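Local coordinates for membrane-fusion protein (Streptococcus pneumoniae, PDB 5XU0), which probably serves as the membrane fusion (adaptor) subunit of a MacAB-like efflux pump, forming part of its export channel, at residues B[35-46]-B[140-150]; B[51-62]-B[126-137]. The protein carries 2 engineered substitutions. All blocks are in the same frame, centred on the assembly; numbering follows the deposited sequence.

Interaction 1 of 2, residues B[35-46]-B[140-150]. Engineered in segment 140-150: Met140 (natural residue Thr).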
# COMPACT_ATOMS: atom_id res chain seq x y z
N ASP B 35 34.18 1.82 -5.30
CA ASP B 35 34.56 1.19 -6.55
C ASP B 35 34.28 2.17 -7.69
O ASP B 35 33.22 2.79 -7.73
CB ASP B 35 33.78 -0.11 -6.81
CG ASP B 35 34.40 -1.31 -6.13
OD1 ASP B 35 35.48 -1.16 -5.52
OD2 ASP B 35 33.81 -2.41 -6.20
N LYS B 36 35.24 2.31 -8.59
CA LYS B 36 35.01 3.09 -9.80
C LYS B 36 34.17 2.27 -10.76
O LYS B 36 34.45 1.09 -11.00
CB LYS B 36 36.32 3.50 -10.45
CG LYS B 36 36.20 4.73 -11.36
CD LYS B 36 36.00 4.34 -12.82
CE LYS B 36 35.53 5.53 -13.66
NZ LYS B 36 35.48 5.21 -15.11
N VAL B 37 33.12 2.89 -11.30
CA VAL B 37 32.25 2.25 -12.27
C VAL B 37 32.14 3.17 -13.48
O VAL B 37 32.15 4.40 -13.34
CB VAL B 37 30.85 1.95 -11.68
CG1 VAL B 37 30.95 0.87 -10.62
CG2 VAL B 37 30.22 3.21 -11.11
N SER B 38 32.04 2.57 -14.66
CA SER B 38 31.86 3.34 -15.88
C SER B 38 30.49 3.04 -16.48
O SER B 38 29.87 2.01 -16.19
CB SER B 38 32.96 3.03 -16.90
OG SER B 38 32.93 3.96 -17.97
N GLU B 39 30.04 3.97 -17.32
CA GLU B 39 28.73 3.88 -17.95
C GLU B 39 28.58 2.57 -18.71
O GLU B 39 29.32 2.29 -19.65
CB GLU B 39 28.54 5.07 -18.89
CG GLU B 39 27.30 5.01 -19.76
CD GLU B 39 27.07 6.31 -20.50
OE1 GLU B 39 27.65 7.34 -20.10
OE2 GLU B 39 26.31 6.30 -21.49
N GLY B 40 27.61 1.75 -18.27
CA GLY B 40 27.32 0.47 -18.88
C GLY B 40 27.58 -0.72 -17.97
O GLY B 40 26.96 -1.78 -18.16
N GLN B 41 28.46 -0.57 -16.99
CA GLN B 41 28.80 -1.67 -16.11
C GLN B 41 27.60 -2.09 -15.27
O GLN B 41 26.84 -1.25 -14.78
CB GLN B 41 29.97 -1.29 -15.19
CG GLN B 41 30.32 -2.38 -14.18
CD GLN B 41 31.50 -2.03 -13.30
OE1 GLN B 41 32.19 -1.03 -13.53
NE2 GLN B 41 31.75 -2.85 -12.29
N ALA B 42 27.42 -3.40 -15.11
CA ALA B 42 26.38 -3.92 -14.25
C ALA B 42 26.69 -3.60 -12.79
O ALA B 42 27.85 -3.52 -12.38
CB ALA B 42 26.23 -5.43 -14.43
N LEU B 43 25.63 -3.39 -11.99
CA LEU B 43 25.79 -3.16 -10.56
C LEU B 43 24.85 -3.98 -9.68
O LEU B 43 25.04 -3.97 -8.47
CB LEU B 43 25.59 -1.68 -10.19
CG LEU B 43 26.27 -0.59 -11.00
CD1 LEU B 43 25.34 -0.22 -12.11
CD2 LEU B 43 26.58 0.61 -10.12
N VAL B 44 23.82 -4.62 -10.24
CA VAL B 44 23.03 -5.60 -9.50
C VAL B 44 22.57 -6.65 -10.49
O VAL B 44 22.26 -6.34 -11.65
CB VAL B 44 21.81 -4.98 -8.77
CG1 VAL B 44 22.21 -4.17 -7.53
CG2 VAL B 44 21.00 -4.14 -9.70
N LYS B 45 22.53 -7.90 -10.04
CA LYS B 45 22.01 -9.01 -10.83
C LYS B 45 20.93 -9.71 -10.03
O LYS B 45 21.20 -10.26 -8.95
CB LYS B 45 23.12 -9.99 -11.21
CG LYS B 45 22.62 -11.40 -11.55
CD LYS B 45 22.46 -11.59 -13.05
CE LYS B 45 21.93 -12.98 -13.37
NZ LYS B 45 22.54 -14.02 -12.48
N TYR B 46 19.70 -9.65 -10.53
CA TYR B 46 18.63 -10.48 -9.99
C TYR B 46 18.75 -11.90 -10.55
O TYR B 46 19.41 -12.14 -11.56
CB TYR B 46 17.26 -9.89 -10.34
CG TYR B 46 16.95 -8.54 -9.73
CD1 TYR B 46 16.28 -8.44 -8.51
CD2 TYR B 46 17.30 -7.36 -10.38
CE1 TYR B 46 15.98 -7.21 -7.95
CE2 TYR B 46 17.01 -6.13 -9.83
CZ TYR B 46 16.34 -6.05 -8.62
OH TYR B 46 16.05 -4.82 -8.07
N MSE B 140 17.40 -8.03 -15.89
CA MSE B 140 17.76 -8.66 -14.62
C MSE B 140 19.16 -8.25 -14.20
O MSE B 140 19.69 -8.73 -13.20
CB MSE B 140 17.65 -10.18 -14.73
CG MSE B 140 16.29 -10.66 -15.21
SE MSE B 140 14.88 -10.20 -13.96
CE MSE B 140 15.25 -11.60 -12.67
N THR B 141 19.75 -7.36 -14.99
CA THR B 141 21.04 -6.75 -14.69
C THR B 141 20.89 -5.25 -14.90
O THR B 141 20.73 -4.79 -16.03
CB THR B 141 22.16 -7.31 -15.58
OG1 THR B 141 21.80 -7.16 -16.96
CG2 THR B 141 22.42 -8.78 -15.27
N VAL B 142 20.94 -4.49 -13.82
CA VAL B 142 20.85 -3.03 -13.90
C VAL B 142 22.25 -2.47 -14.12
O VAL B 142 23.22 -2.89 -13.48
CB VAL B 142 20.19 -2.46 -12.64
CG1 VAL B 142 19.79 -1.01 -12.86
CG2 VAL B 142 18.95 -3.28 -12.29
N LEU B 143 22.35 -1.51 -15.05
CA LEU B 143 23.62 -0.96 -15.48
C LEU B 143 23.76 0.49 -15.02
O LEU B 143 22.78 1.17 -14.70
CB LEU B 143 23.75 -1.03 -17.01
CG LEU B 143 23.35 -2.35 -17.65
CD1 LEU B 143 23.47 -2.26 -19.16
CD2 LEU B 143 24.20 -3.50 -17.12
N SER B 144 25.01 0.96 -14.99
CA SER B 144 25.30 2.30 -14.50
C SER B 144 25.09 3.32 -15.61
O SER B 144 25.34 3.05 -16.78
CB SER B 144 26.74 2.38 -14.00
OG SER B 144 27.22 3.72 -14.01
N THR B 145 24.61 4.50 -15.23
CA THR B 145 24.30 5.55 -16.19
C THR B 145 25.42 6.56 -16.36
O THR B 145 25.24 7.55 -17.07
CB THR B 145 23.01 6.27 -15.80
OG1 THR B 145 22.94 6.40 -14.38
CG2 THR B 145 21.79 5.51 -16.29
N LEU B 146 26.58 6.32 -15.76
CA LEU B 146 27.62 7.34 -15.76
C LEU B 146 28.93 6.75 -15.27
O LEU B 146 28.96 5.73 -14.56
CB LEU B 146 27.23 8.53 -14.88
CG LEU B 146 27.01 8.17 -13.41
CD1 LEU B 146 27.59 9.24 -12.48
CD2 LEU B 146 25.54 7.95 -13.11
N GLU B 147 30.02 7.40 -15.66
CA GLU B 147 31.28 7.23 -14.96
C GLU B 147 31.13 7.76 -13.54
O GLU B 147 30.70 8.90 -13.34
CB GLU B 147 32.40 7.98 -15.67
CG GLU B 147 33.00 7.26 -16.86
CD GLU B 147 32.38 7.70 -18.17
OE1 GLU B 147 31.14 7.58 -18.32
OE2 GLU B 147 33.13 8.16 -19.06
N GLY B 148 31.46 6.94 -12.56
CA GLY B 148 31.26 7.39 -11.19
C GLY B 148 31.91 6.45 -10.19
O GLY B 148 32.54 5.45 -10.55
N THR B 149 31.74 6.82 -8.93
CA THR B 149 32.24 6.06 -7.79
C THR B 149 31.06 5.65 -6.92
O THR B 149 30.21 6.49 -6.60
CB THR B 149 33.25 6.88 -6.98
OG1 THR B 149 34.30 7.33 -7.84
CG2 THR B 149 33.85 6.04 -5.85
N VAL B 150 31.00 4.37 -6.55
CA VAL B 150 29.88 3.87 -5.76
C VAL B 150 30.09 4.28 -4.31
O VAL B 150 31.15 4.05 -3.72
CB VAL B 150 29.73 2.35 -5.93
CG1 VAL B 150 29.91 1.95 -7.39
CG2 VAL B 150 30.69 1.56 -5.07
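Val44 and Val142 lie side by side and point the same way, CG2 to CG2 at 3.4 Å, on one face of the paired strands 42-46 and 141-143. The ring edge of Tyr46 meets CG2 of Val142. At the same end, CE of Met140, an engineered residue modelled as selenomethionine, reaches CB of Tyr46 at 3.5 Å. The Met140 chain folds back at chi2 (-64°) and chi3 (-77°), which brings CE there. The other face carries Ala42, Leu143, Lys45 and Thr141. CB of Ala42 meets CD2 of Leu143 at 3.9 Å, and the side chains of Lys45 and Thr141 cross at a slant, CD of Lys45 meeting CG2 of Thr141. At the far end Val37 and Val150 cross at about a right angle, CG1 to CG1 at 3.6 Å. There Val37 and Gly148 bond in both directions, each N to the other's O at 2.7 Å. Between the two paired regions, a type II turn from Ser38 to Gln41 places Gly40 N 3.0 Å from Ser144 O, to which it donates a bond. Ser144 OG accepts from Leu146 N, an ST turn. These short antiparallel strands are consistent with the barrel-sandwich (lipoyl-like) domain of membrane fusion proteins. Strands 36-37 and 148-153 share a sheet with 167-172 and 14-18; strands 42-46 and 141-143 share another with 26-28. Ile171 of strand 167-172 links the two sheets, packing on Leu43 and Val150.

Interaction 2 of 2, residues B[51-62]-B[126-137]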
# COMPACT_ATOMS: atom_id res chain seq x y z
N ALA B 51 13.14 -15.88 -15.94
CA ALA B 51 13.31 -15.20 -17.22
C ALA B 51 13.95 -16.13 -18.25
O ALA B 51 13.56 -16.13 -19.43
CB ALA B 51 14.15 -13.94 -17.04
N GLN B 52 14.92 -16.94 -17.82
CA GLN B 52 15.51 -17.95 -18.70
C GLN B 52 14.44 -18.91 -19.21
O GLN B 52 14.28 -19.09 -20.43
CB GLN B 52 16.59 -18.73 -17.95
CG GLN B 52 17.96 -18.10 -17.94
CD GLN B 52 19.00 -19.01 -17.31
OE1 GLN B 52 19.11 -20.18 -17.67
NE2 GLN B 52 19.75 -18.48 -16.35
N ALA B 53 13.71 -19.55 -18.29
CA ALA B 53 12.66 -20.48 -18.68
C ALA B 53 11.67 -19.84 -19.65
O ALA B 53 11.21 -20.48 -20.60
CB ALA B 53 11.93 -21.01 -17.45
N ALA B 54 11.36 -18.56 -19.43
CA ALA B 54 10.48 -17.83 -20.34
C ALA B 54 11.09 -17.74 -21.73
O ALA B 54 10.41 -17.96 -22.74
CB ALA B 54 10.18 -16.44 -19.79
N TYR B 55 12.39 -17.41 -21.80
CA TYR B 55 13.06 -17.35 -23.10
C TYR B 55 13.00 -18.70 -23.81
O TYR B 55 12.69 -18.77 -25.01
CB TYR B 55 14.52 -16.91 -22.91
CG TYR B 55 15.29 -16.70 -24.19
CD1 TYR B 55 15.48 -15.43 -24.71
CD2 TYR B 55 15.84 -17.78 -24.89
CE1 TYR B 55 16.20 -15.23 -25.88
CE2 TYR B 55 16.56 -17.59 -26.05
CZ TYR B 55 16.73 -16.31 -26.55
OH TYR B 55 17.44 -16.12 -27.71
N ASP B 56 13.28 -19.78 -23.08
CA ASP B 56 13.27 -21.11 -23.69
C ASP B 56 11.88 -21.47 -24.21
O ASP B 56 11.72 -21.84 -25.38
CB ASP B 56 13.75 -22.15 -22.68
CG ASP B 56 15.24 -22.03 -22.38
OD1 ASP B 56 15.97 -21.50 -23.24
OD2 ASP B 56 15.67 -22.47 -21.30
N SER B 57 10.86 -21.37 -23.35
CA SER B 57 9.50 -21.68 -23.77
C SER B 57 9.06 -20.82 -24.94
O SER B 57 8.28 -21.27 -25.79
CB SER B 57 8.54 -21.51 -22.59
OG SER B 57 7.21 -21.30 -23.03
N ALA B 58 9.56 -19.58 -25.02
CA ALA B 58 9.21 -18.72 -26.14
C ALA B 58 9.86 -19.20 -27.43
O ALA B 58 9.21 -19.26 -28.48
CB ALA B 58 9.61 -17.28 -25.83
N SER B 59 11.15 -19.54 -27.37
CA SER B 59 11.81 -20.08 -28.55
C SER B 59 11.13 -21.36 -29.02
O SER B 59 10.97 -21.58 -30.23
CB SER B 59 13.29 -20.33 -28.27
OG SER B 59 13.48 -20.86 -26.97
N ARG B 60 10.71 -22.22 -28.08
CA ARG B 60 9.94 -23.40 -28.46
C ARG B 60 8.59 -23.03 -29.04
O ARG B 60 8.04 -23.77 -29.86
CB ARG B 60 9.76 -24.32 -27.25
CG ARG B 60 11.07 -24.81 -26.65
CD ARG B 60 10.87 -26.06 -25.82
NE ARG B 60 10.05 -25.80 -24.65
CZ ARG B 60 10.53 -25.35 -23.49
NH1 ARG B 60 11.82 -25.11 -23.37
NH2 ARG B 60 9.71 -25.14 -22.47
N ALA B 61 8.03 -21.88 -28.63
CA ALA B 61 6.81 -21.40 -29.26
C ALA B 61 7.05 -21.05 -30.73
O ALA B 61 6.22 -21.38 -31.59
CB ALA B 61 6.25 -20.20 -28.50
N VAL B 62 8.17 -20.40 -31.03
CA VAL B 62 8.48 -20.10 -32.42
C VAL B 62 8.78 -21.38 -33.19
O VAL B 62 8.45 -21.51 -34.38
CB VAL B 62 9.65 -19.11 -32.51
CG1 VAL B 62 9.70 -18.47 -33.90
CG2 VAL B 62 9.53 -18.05 -31.43
N ALA B 126 4.16 -15.65 -30.95
CA ALA B 126 5.34 -16.32 -30.42
C ALA B 126 6.57 -15.42 -30.51
O ALA B 126 7.41 -15.41 -29.60
CB ALA B 126 5.58 -17.63 -31.18
N ALA B 127 6.70 -14.65 -31.59
CA ALA B 127 7.82 -13.72 -31.71
C ALA B 127 7.74 -12.64 -30.64
O ALA B 127 8.73 -12.36 -29.95
CB ALA B 127 7.84 -13.10 -33.11
N ALA B 128 6.57 -12.01 -30.50
CA ALA B 128 6.40 -10.97 -29.48
C ALA B 128 6.71 -11.51 -28.09
O ALA B 128 7.43 -10.88 -27.31
CB ALA B 128 4.98 -10.41 -29.54
N GLN B 129 6.18 -12.70 -27.77
CA GLN B 129 6.49 -13.33 -26.49
C GLN B 129 7.99 -13.54 -26.33
O GLN B 129 8.55 -13.30 -25.25
CB GLN B 129 5.74 -14.66 -26.38
CG GLN B 129 6.22 -15.59 -25.27
CD GLN B 129 5.48 -16.91 -25.25
OE1 GLN B 129 4.46 -17.08 -25.93
NE2 GLN B 129 5.98 -17.86 -24.46
N LEU B 130 8.66 -13.95 -27.41
CA LEU B 130 10.10 -14.17 -27.35
C LEU B 130 10.84 -12.89 -26.99
O LEU B 130 11.65 -12.88 -26.05
CB LEU B 130 10.61 -14.72 -28.69
CG LEU B 130 12.13 -14.85 -28.77
CD1 LEU B 130 12.63 -16.03 -27.95
CD2 LEU B 130 12.59 -14.96 -30.22
N SER B 131 10.58 -11.81 -27.72
CA SER B 131 11.28 -10.56 -27.43
C SER B 131 10.93 -10.02 -26.04
O SER B 131 11.79 -9.42 -25.38
CB SER B 131 10.97 -9.51 -28.50
OG SER B 131 9.58 -9.47 -28.79
N LYS B 132 9.69 -10.24 -25.58
CA LYS B 132 9.36 -9.93 -24.20
C LYS B 132 10.29 -10.67 -23.24
O LYS B 132 10.77 -10.09 -22.25
CB LYS B 132 7.90 -10.28 -23.91
CG LYS B 132 7.35 -9.67 -22.63
CD LYS B 132 6.43 -10.63 -21.90
CE LYS B 132 5.54 -9.90 -20.90
NZ LYS B 132 4.81 -10.84 -20.00
N ALA B 133 10.56 -11.94 -23.53
CA ALA B 133 11.51 -12.69 -22.71
C ALA B 133 12.93 -12.15 -22.85
O ALA B 133 13.70 -12.20 -21.88
CB ALA B 133 11.46 -14.17 -23.08
N GLN B 134 13.30 -11.65 -24.03
CA GLN B 134 14.64 -11.11 -24.22
C GLN B 134 14.85 -9.86 -23.36
O GLN B 134 15.82 -9.76 -22.59
CB GLN B 134 14.86 -10.80 -25.70
CG GLN B 134 15.03 -12.03 -26.60
CD GLN B 134 14.90 -11.71 -28.08
OE1 GLN B 134 14.57 -10.59 -28.46
NE2 GLN B 134 15.16 -12.70 -28.92
N SER B 135 13.93 -8.90 -23.48
CA SER B 135 14.07 -7.65 -22.73
C SER B 135 13.86 -7.87 -21.23
O SER B 135 14.47 -7.17 -20.42
CB SER B 135 13.10 -6.60 -23.26
OG SER B 135 11.76 -7.08 -23.21
N GLN B 136 13.00 -8.81 -20.84
CA GLN B 136 12.93 -9.13 -19.42
C GLN B 136 14.21 -9.82 -18.96
O GLN B 136 14.57 -9.73 -17.78
CB GLN B 136 11.72 -10.01 -19.11
CG GLN B 136 11.24 -9.86 -17.67
CD GLN B 136 10.69 -11.14 -17.07
OE1 GLN B 136 10.26 -12.05 -17.80
NE2 GLN B 136 10.71 -11.23 -15.75
N LEU B 137 14.90 -10.49 -19.87
CA LEU B 137 16.14 -11.17 -19.51
C LEU B 137 17.25 -10.17 -19.23
O LEU B 137 17.93 -10.25 -18.20
CB LEU B 137 16.55 -12.14 -20.61
CG LEU B 137 17.44 -13.30 -20.20
CD1 LEU B 137 17.20 -13.71 -18.76
CD2 LEU B 137 17.11 -14.43 -21.11
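Tyr55 fits as a knob into a hole made by Leu130, Ala133, Gln134 and Leu137. Its ring swings to the side where these residues lie, with CG anti to the backbone N (chi1 -175°). CD1 of Leu130 sits over one ring face, a CH-pi contact 4.3 Å from the centroid of the Tyr55 ring. CG of Gln134 approaches the ring edge, 3.5 Å from CE1 of Tyr55. Small residues let the backbones come close: the axes of segments 51-62 and 126-137 approach to 8.3 Å, 159° apart in direction, nearly antiparallel. CB of Ala133 rests 3.6 Å from CA of Tyr55, and CB of Ala58 3.5 Å from CA of Leu130. CB of Ala61 meets CB of Ala126 at 3.8 Å. At the other end, Leu137 CD1 touches Ala51 CB at 3.5 Å. The margin is looser and polar. Gln129 extends past Ala58, and its NE2 stays 3.9 Å from OG of Ser57. Gln136, solvent-exposed, only skirts Ala51. No hydrogen bond joins the two segments, so packing holds them together. They belong to helices 49-77 and 109-138, which form an antiparallel hairpin. Arg60 on one helix makes a salt bridge to Asp125 of a neighbouring subunit; on the other, Lys132 packs on Glu50 of another subunit.

In the fold
The centres of the two interactions lie about 25 Å apart, and their segments follow one another closely in the chain. Strand 42-46 of interaction 1 leads into helix 49-77. The chain returns along helix 109-138 into strand 141-143. Interaction 2 therefore falls within the sequence span that interaction 1 brackets: the strands pair at the base of the hairpin, and the helices pack beyond it. Interaction 1 lies nearer the centre of the chain, about 10 Å away, against 25 Å for interaction 2. Only interaction 2 touches other subunits. This matches the usual adaptor layout, with a helical hairpin projecting from a barrel-sandwich domain and probably helping to build the channel.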